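Local coordinates for protein beta-glucosidase (Chaetomella raphigera, PDB 6JXG) that probably hydrolyses terminal, non-reducing beta-D-glucosyl residues with release of beta-D-glucose, as a secreted glycoside hydrolase family 3 enzyme of cellulose breakdown, at residues F582-L587 against E630-Y635; V616-T621 against G664-N669. All blocks are in the same frame, centred on the assembly; numbering follows the deposited sequence.

Of the strands concerned, 582-591 comes first in the chain, followed by its antiparallel neighbour 612-622; the chain then crosses to strand 628-637 in a facing sheet, continues through 649-658 of that sheet and returns as strand 663-671. Contact 1 closes the loop from 582-587 to 630-635 and joins the two sheets; contact 2 closes the one from 616-621 to 664-669 within the first sheet. The two loops interlock, since each begins or ends inside the other. Segments 582-587 and 616-621 are themselves bonded, with Ser585 O 2.8 Å from Lys619 N. Contact 2 zips up one sheet of the fibronectin type III-like sandwich, and contact 1 holds that sheet against the other.

Contact 1: F582-L587 against E630-Y635; sequences FQYSQL and EVAQLY
Tyr584 OH donates to Glu630 OE1 over 2.6 Å, the one hydrogen bond between strands 582-587 and 630-635. The carboxylate oxygen lies at the edge of the phenol, in the plane of the ring, whereas the hydroxyl comes from above the carboxylate plane, 42° out of it; the two flat groups stand 69° apart. Beyond the bond, Tyr584 CE1 rests 3.9 Å from Ala632 CB. Glu630 also meets Phe582. Its CB sits over the centre of one face of that ring, 3.4 Å from the centroid, a CH-pi contact almost exactly along the ring normal. CG anti to the backbone N (chi1 168°) and a bend at chi2 carry the carboxylate over the rim of the same ring face, nearly parallel to it, with Glu630 CD 3.9 Å from Phe582 CD2. An alanine in place of Phe582 would probably open a gap against Glu630 CB and leave the glutamate freer to turn away from Tyr584. The other carboxylate oxygen, OE2, forms a salt bridge with Lys528, so this buried charge has a partner on each oxygen. The axes of the two segments come within 9.6 Å of each other, in facing sheets: Phe582 also packs on Val620 of strand 612-622, Ala632 reaches Val666 and Phe668 of strand 663-671, and Tyr584 touches Arg705 and Leu706 of strand 704-711.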
ATOM      1  N   PHE A 582      26.878   1.924   7.792  1.00 14.16           N
ATOM      2  CA  PHE A 582      27.199   2.420   6.484  1.00 13.97           C
ATOM      3  C   PHE A 582      27.696   3.874   6.554  1.00 14.54           C
ATOM      4  O   PHE A 582      27.280   4.681   7.400  1.00 14.84           O
ATOM      5  CB  PHE A 582      25.931   2.364   5.641  1.00 13.77           C
ATOM      6  CG  PHE A 582      25.387   1.007   5.509  1.00 14.33           C
ATOM      7  CD1 PHE A 582      25.829   0.175   4.500  1.00 14.54           C
ATOM      8  CD2 PHE A 582      24.415   0.555   6.377  1.00 15.49           C
ATOM      9  CE1 PHE A 582      25.301  -1.123   4.374  1.00 15.29           C
ATOM     10  CE2 PHE A 582      23.904  -0.719   6.273  1.00 15.12           C
ATOM     11  CZ  PHE A 582      24.342  -1.549   5.262  1.00 14.39           C
ATOM     12  N   GLN A 583      28.610   4.177   5.655  1.00 15.02           N
ATOM     13  CA  GLN A 583      29.156   5.511   5.497  1.00 16.48           C
ATOM     14  C   GLN A 583      28.918   6.024   4.100  1.00 16.43           C
ATOM     15  O   GLN A 583      28.959   5.261   3.153  1.00 17.96           O
ATOM     16  CB  GLN A 583      30.638   5.523   5.798  1.00 21.09           C
ATOM     17  CG  GLN A 583      30.897   5.342   7.291  1.00 23.54           C
ATOM     18  CD  GLN A 583      32.350   5.040   7.566  1.00 28.81           C
ATOM     19  OE1 GLN A 583      33.132   4.814   6.645  1.00 30.54           O
ATOM     20  NE2 GLN A 583      32.706   4.985   8.837  1.00 34.28           N
ATOM     21  N   TYR A 584      28.637   7.310   3.989  1.00 14.19           N
ATOM     22  CA  TYR A 584      28.228   7.867   2.718  1.00 13.89           C
ATOM     23  C   TYR A 584      29.263   8.910   2.292  1.00 14.07           C
ATOM     24  O   TYR A 584      29.746   9.649   3.133  1.00 13.47           O
ATOM     25  CB  TYR A 584      26.926   8.580   2.901  1.00 14.13           C
ATOM     26  CG  TYR A 584      25.678   7.765   3.040  1.00 14.27           C
ATOM     27  CD1 TYR A 584      24.609   7.948   2.148  1.00 15.66           C
ATOM     28  CD2 TYR A 584      25.502   6.921   4.119  1.00 16.27           C
ATOM     29  CE1 TYR A 584      23.405   7.280   2.308  1.00 15.14           C
ATOM     30  CE2 TYR A 584      24.330   6.183   4.231  1.00 15.72           C
ATOM     31  CZ  TYR A 584      23.287   6.400   3.352  1.00 15.05           C
ATOM     32  OH  TYR A 584      22.150   5.663   3.440  1.00 15.10           O
ATOM     33  N   SER A 585      29.575   8.994   1.022  1.00 14.17           N
ATOM     34  CA  SER A 585      30.448  10.024   0.532  1.00 16.44           C
ATOM     35  C   SER A 585      30.196  10.269  -0.956  1.00 16.43           C
ATOM     36  O   SER A 585      29.323   9.655  -1.575  1.00 15.52           O
ATOM     37  CB  SER A 585      31.904   9.644   0.762  1.00 16.53           C
ATOM     38  OG  SER A 585      32.220   8.490   0.041  1.00 16.93           O
ATOM     39  N   GLN A 586      31.002  11.157  -1.516  1.00 18.13           N
ATOM     40  CA  GLN A 586      31.058  11.376  -2.962  1.00 18.89           C
ATOM     41  C   GLN A 586      29.724  11.738  -3.612  1.00 18.33           C
ATOM     42  O   GLN A 586      29.253  11.073  -4.525  1.00 17.94           O
ATOM     43  CB  GLN A 586      31.707  10.156  -3.613  1.00 19.93           C
ATOM     44  CG  GLN A 586      33.200  10.082  -3.271  1.00 26.05           C
ATOM     45  CD  GLN A 586      33.957   9.078  -4.112  1.00 29.86           C
ATOM     46  OE1 GLN A 586      33.756   8.993  -5.347  1.00 39.18           O
ATOM     47  NE2 GLN A 586      34.831   8.316  -3.474  1.00 34.82           N
ATOM     48  N   LEU A 587      29.084  12.797  -3.148  1.00 17.34           N
ATOM     49  CA  LEU A 587      27.823  13.164  -3.733  1.00 17.26           C
ATOM     50  C   LEU A 587      28.091  13.761  -5.099  1.00 17.43           C
ATOM     51  O   LEU A 587      28.971  14.569  -5.224  1.00 16.44           O
ATOM     52  CB  LEU A 587      27.238  14.265  -2.913  1.00 21.13           C
ATOM     53  CG  LEU A 587      25.783  14.565  -2.720  1.00 22.85           C
ATOM     54  CD1 LEU A 587      25.529  16.028  -2.734  1.00 24.21           C
ATOM     55  CD2 LEU A 587      24.782  13.829  -3.517  1.00 23.35           C
ATOM     56  N   GLU A 630      21.636  -1.333   2.658  1.00 13.38           N
ATOM     57  CA  GLU A 630      21.240   0.010   3.090  1.00 14.06           C
ATOM     58  C   GLU A 630      20.284   0.643   2.088  1.00 13.81           C
ATOM     59  O   GLU A 630      20.473   0.520   0.870  1.00 15.75           O
ATOM     60  CB  GLU A 630      22.497   0.867   3.234  1.00 15.30           C
ATOM     61  CG  GLU A 630      22.265   2.358   3.393  1.00 15.41           C
ATOM     62  CD  GLU A 630      21.696   2.748   4.740  1.00 16.33           C
ATOM     63  OE1 GLU A 630      22.069   3.854   5.261  1.00 15.74           O
ATOM     64  OE2 GLU A 630      20.849   1.989   5.245  1.00 16.03           O
ATOM     65  N   VAL A 631      19.268   1.339   2.595  1.00 12.48           N
ATOM     66  CA  VAL A 631      18.336   2.100   1.774  1.00 13.16           C
ATOM     67  C   VAL A 631      18.776   3.556   1.819  1.00 12.34           C
ATOM     68  O   VAL A 631      18.508   4.267   2.778  1.00 11.79           O
ATOM     69  CB  VAL A 631      16.851   1.966   2.247  1.00 12.75           C
ATOM     70  CG1 VAL A 631      15.897   2.778   1.369  1.00 13.51           C
ATOM     71  CG2 VAL A 631      16.425   0.545   2.231  1.00 13.04           C
ATOM     72  N   ALA A 632      19.559   3.969   0.806  1.00 12.14           N
ATOM     73  CA  ALA A 632      19.920   5.389   0.682  1.00 11.20           C
ATOM     74  C   ALA A 632      18.722   6.180   0.193  1.00 11.60           C
ATOM     75  O   ALA A 632      18.001   5.722  -0.677  1.00 11.41           O
ATOM     76  CB  ALA A 632      21.045   5.549  -0.253  1.00 10.60           C
ATOM     77  N   GLN A 633      18.555   7.383   0.710  1.00 10.96           N
ATOM     78  CA  GLN A 633      17.379   8.219   0.486  1.00 11.23           C
ATOM     79  C   GLN A 633      17.821   9.591   0.078  1.00 12.01           C
ATOM     80  O   GLN A 633      18.826  10.091   0.626  1.00 12.03           O
ATOM     81  CB  GLN A 633      16.516   8.334   1.716  1.00 10.84           C
ATOM     82  CG  GLN A 633      16.018   6.970   2.151  1.00 11.16           C
ATOM     83  CD  GLN A 633      15.595   6.899   3.593  1.00 11.30           C
ATOM     84  OE1 GLN A 633      14.929   7.788   4.104  1.00 11.39           O
ATOM     85  NE2 GLN A 633      15.956   5.813   4.249  1.00 11.36           N
ATOM     86  N   LEU A 634      17.049  10.174  -0.846  1.00 12.38           N
ATOM     87  CA  LEU A 634      17.216  11.538  -1.319  1.00 13.94           C
ATOM     88  C   LEU A 634      15.986  12.344  -1.017  1.00 13.11           C
ATOM     89  O   LEU A 634      14.887  11.980  -1.476  1.00 15.18           O
ATOM     90  CB  LEU A 634      17.344  11.550  -2.840  1.00 14.52           C
ATOM     91  CG  LEU A 634      17.945  12.698  -3.632  1.00 16.36           C
ATOM     92  CD1 LEU A 634      17.351  12.940  -4.988  1.00 16.27           C
ATOM     93  CD2 LEU A 634      18.389  13.926  -2.915  1.00 15.96           C
ATOM     94  N   TYR A 635      16.187  13.468  -0.325  1.00 12.59           N
ATOM     95  CA  TYR A 635      15.171  14.466   0.042  1.00 11.74           C
ATOM     96  C   TYR A 635      15.583  15.816  -0.619  1.00 13.63           C
ATOM     97  O   TYR A 635      16.806  16.177  -0.738  1.00 13.00           O
ATOM     98  CB  TYR A 635      15.039  14.628   1.566  1.00 12.25           C
ATOM     99  CG  TYR A 635      14.573  13.364   2.267  1.00 11.94           C
ATOM    100  CD1 TYR A 635      13.238  13.139   2.522  1.00 11.96           C
ATOM    101  CD2 TYR A 635      15.474  12.352   2.578  1.00 12.67           C
ATOM    102  CE1 TYR A 635      12.813  11.952   3.136  1.00 12.26           C
ATOM    103  CE2 TYR A 635      15.050  11.163   3.185  1.00 12.59           C
ATOM    104  CZ  TYR A 635      13.712  10.954   3.414  1.00 12.98           C
ATOM    105  OH  TYR A 635      13.336   9.755   4.000  1.00 12.00           O
TER

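Contact 2: V616-T621 against G664-N669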
ATOM      1  N   VAL A 616      21.385  12.202  -9.339  1.00 13.83           N
ATOM      2  CA  VAL A 616      22.202  12.398  -8.152  1.00 14.80           C
ATOM      3  C   VAL A 616      22.820  11.033  -7.810  1.00 15.82           C
ATOM      4  O   VAL A 616      22.118   9.972  -7.977  1.00 15.02           O
ATOM      5  CB  VAL A 616      21.311  12.901  -6.990  1.00 14.89           C
ATOM      6  CG1 VAL A 616      22.026  12.882  -5.650  1.00 14.97           C
ATOM      7  CG2 VAL A 616      20.713  14.255  -7.325  1.00 16.94           C
ATOM      8  N   THR A 617      24.114  11.013  -7.391  1.00 13.97           N
ATOM      9  CA  THR A 617      24.694   9.803  -6.937  1.00 15.09           C
ATOM     10  C   THR A 617      25.440   9.974  -5.650  1.00 16.23           C
ATOM     11  O   THR A 617      25.735  11.091  -5.228  1.00 14.27           O
ATOM     12  CB  THR A 617      25.617   9.091  -7.950  1.00 16.28           C
ATOM     13  OG1 THR A 617      26.869   9.773  -8.048  1.00 16.24           O
ATOM     14  CG2 THR A 617      24.929   9.029  -9.343  1.00 15.49           C
ATOM     15  N   ALA A 618      25.747   8.836  -5.045  1.00 15.01           N
ATOM     16  CA  ALA A 618      26.610   8.830  -3.861  1.00 15.34           C
ATOM     17  C   ALA A 618      27.255   7.493  -3.726  1.00 15.09           C
ATOM     18  O   ALA A 618      26.808   6.480  -4.331  1.00 13.78           O
ATOM     19  CB  ALA A 618      25.833   9.203  -2.583  1.00 14.66           C
ATOM     20  N   LYS A 619      28.335   7.478  -2.949  1.00 15.16           N
ATOM     21  CA  LYS A 619      29.004   6.237  -2.626  1.00 15.83           C
ATOM     22  C   LYS A 619      28.634   5.802  -1.221  1.00 14.87           C
ATOM     23  O   LYS A 619      28.698   6.623  -0.276  1.00 14.83           O
ATOM     24  CB  LYS A 619      30.535   6.383  -2.692  1.00 17.20           C
ATOM     25  CG  LYS A 619      31.256   5.130  -2.207  1.00 19.62           C
ATOM     26  CD  LYS A 619      32.659   5.119  -2.791  1.00 27.36           C
ATOM     27  CE  LYS A 619      33.661   5.934  -2.028  1.00 33.11           C
ATOM     28  NZ  LYS A 619      33.724   5.308  -0.703  1.00 37.48           N
ATOM     29  N   VAL A 620      28.279   4.504  -1.072  1.00 13.23           N
ATOM     30  CA  VAL A 620      27.901   3.986   0.233  1.00 12.56           C
ATOM     31  C   VAL A 620      28.854   2.825   0.511  1.00 13.59           C
ATOM     32  O   VAL A 620      29.200   2.024  -0.415  1.00 12.50           O
ATOM     33  CB  VAL A 620      26.482   3.396   0.200  1.00 13.76           C
ATOM     34  CG1 VAL A 620      26.129   2.776   1.526  1.00 13.67           C
ATOM     35  CG2 VAL A 620      25.481   4.489  -0.154  1.00 15.21           C
ATOM     36  N   THR A 621      29.317   2.777   1.764  1.00 13.79           N
ATOM     37  CA  THR A 621      30.333   1.840   2.202  1.00 14.63           C
ATOM     38  C   THR A 621      29.827   1.165   3.421  1.00 14.49           C
ATOM     39  O   THR A 621      29.355   1.846   4.331  1.00 14.06           O
ATOM     40  CB  THR A 621      31.605   2.599   2.607  1.00 15.93           C
ATOM     41  OG1 THR A 621      32.167   3.217   1.418  1.00 18.39           O
ATOM     42  CG2 THR A 621      32.619   1.651   3.152  1.00 15.68           C
ATOM     43  N   GLY A 664      29.753   0.778  -2.874  1.00 15.33           N
ATOM     44  CA  GLY A 664      28.984   0.808  -4.143  1.00 15.97           C
ATOM     45  C   GLY A 664      28.392   2.167  -4.394  1.00 15.30           C
ATOM     46  O   GLY A 664      28.423   3.030  -3.536  1.00 16.43           O
ATOM     47  N   THR A 665      27.850   2.353  -5.583  1.00 13.80           N
ATOM     48  CA  THR A 665      27.176   3.593  -5.920  1.00 14.86           C
ATOM     49  C   THR A 665      25.645   3.491  -5.875  1.00 14.95           C
ATOM     50  O   THR A 665      25.082   2.522  -6.354  1.00 14.39           O
ATOM     51  CB  THR A 665      27.608   4.025  -7.280  1.00 14.61           C
ATOM     52  OG1 THR A 665      29.034   4.317  -7.234  1.00 15.25           O
ATOM     53  CG2 THR A 665      26.867   5.260  -7.696  1.00 14.19           C
ATOM     54  N   VAL A 666      25.010   4.462  -5.253  1.00 15.77           N
ATOM     55  CA  VAL A 666      23.545   4.644  -5.308  1.00 16.01           C
ATOM     56  C   VAL A 666      23.216   5.747  -6.255  1.00 14.99           C
ATOM     57  O   VAL A 666      23.951   6.672  -6.376  1.00 15.84           O
ATOM     58  CB  VAL A 666      22.905   4.832  -3.900  1.00 13.82           C
ATOM     59  CG1 VAL A 666      23.131   3.573  -3.139  1.00 14.03           C
ATOM     60  CG2 VAL A 666      23.461   6.020  -3.172  1.00 15.52           C
ATOM     61  N   THR A 667      22.082   5.617  -6.931  1.00 14.73           N
ATOM     62  CA  THR A 667      21.705   6.514  -8.017  1.00 14.77           C
ATOM     63  C   THR A 667      20.276   6.908  -7.869  1.00 13.48           C
ATOM     64  O   THR A 667      19.420   6.030  -7.616  1.00 14.31           O
ATOM     65  CB  THR A 667      21.938   5.795  -9.349  1.00 15.41           C
ATOM     66  OG1 THR A 667      23.356   5.632  -9.492  1.00 15.28           O
ATOM     67  CG2 THR A 667      21.383   6.546 -10.488  1.00 16.68           C
ATOM     68  N   PHE A 668      20.013   8.208  -7.982  1.00 11.95           N
ATOM     69  CA  PHE A 668      18.652   8.714  -7.908  1.00 11.66           C
ATOM     70  C   PHE A 668      18.372   9.483  -9.191  1.00 12.81           C
ATOM     71  O   PHE A 668      18.955  10.530  -9.367  1.00 11.55           O
ATOM     72  CB  PHE A 668      18.439   9.663  -6.687  1.00 11.37           C
ATOM     73  CG  PHE A 668      19.034   9.132  -5.407  1.00 11.69           C
ATOM     74  CD1 PHE A 668      18.450   8.015  -4.761  1.00 12.74           C
ATOM     75  CD2 PHE A 668      20.215   9.640  -4.909  1.00 11.75           C
ATOM     76  CE1 PHE A 668      18.963   7.523  -3.547  1.00 12.06           C
ATOM     77  CE2 PHE A 668      20.786   9.080  -3.726  1.00 13.10           C
ATOM     78  CZ  PHE A 668      20.141   8.034  -3.032  1.00 13.71           C
ATOM     79  N   ASN A 669      17.460   8.980 -10.032  1.00 12.00           N
ATOM     80  CA  ASN A 669      17.019   9.712 -11.240  1.00 13.61           C
ATOM     81  C   ASN A 669      15.762  10.535 -10.987  1.00 13.45           C
ATOM     82  O   ASN A 669      14.736  10.012 -10.485  1.00 13.60           O
ATOM     83  CB  ASN A 669      16.815   8.707 -12.364  1.00 14.10           C
ATOM     84  CG  ASN A 669      18.087   7.999 -12.730  1.00 16.15           C
ATOM     85  OD1 ASN A 669      19.125   8.644 -12.978  1.00 14.88           O
ATOM     86  ND2 ASN A 669      18.048   6.671 -12.733  1.00 16.65           N
TER
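An antiparallel strand pair in the three-stranded sheet of the fibronectin type III-like domain joins 616-621 to 664-669. Val616 faces Phe668, Ala618 faces Val666 and Val620 faces Gly664 as hydrogen-bonded pairs, each closed by two backbone bonds. The shortest of the six runs from Phe668 N to Val616 O, 2.7 Å; at the other end Gly664 N reaches Val620 O over 2.8 Å. Thr617 with Thr667 and Lys619 with Thr665 are the non-hydrogen-bonded pairs between them, where CA-H...O contacts help fill the ladder, as from Thr617 CA to Val666 O, 3.3 Å.

The side chains divide by face. On the buried one, Val616 CG1 lies 3.8 Å from Phe668 CD2, at one corner of the ring. Val666 carries the middle: CG1 stands anti to the carbonyl carbon (chi1 -64°) and meets Val620 CG2 at 3.9 Å, while its other methyl, CG2, comes 4.0 Å from Ala618 CB. The side chains of Val620 and Val666 cross at about a right angle, and the small alanine and the glycine opposite Val620 add little bulk to this face. On the other face, Thr617 and Thr667 lie side by side, pointing the same way, with Thr617 CG2 3.7 Å from Thr667 OG1. Thr617 OG1 is hydrogen-bonded to Thr588 OG1 of strand 582-591, linking the third strand of the sheet.

Strand 628-637 packs against the apolar face with Leu634 on Phe668; strand 649-658 adds Ile656 on Val666. The outer face carries threonines and a lysine. A three-stranded antiparallel sheet with its apolar face packed on a four-stranded one is the architecture of the immunoglobulin-like beta sandwich, to which fibronectin type III domains belong.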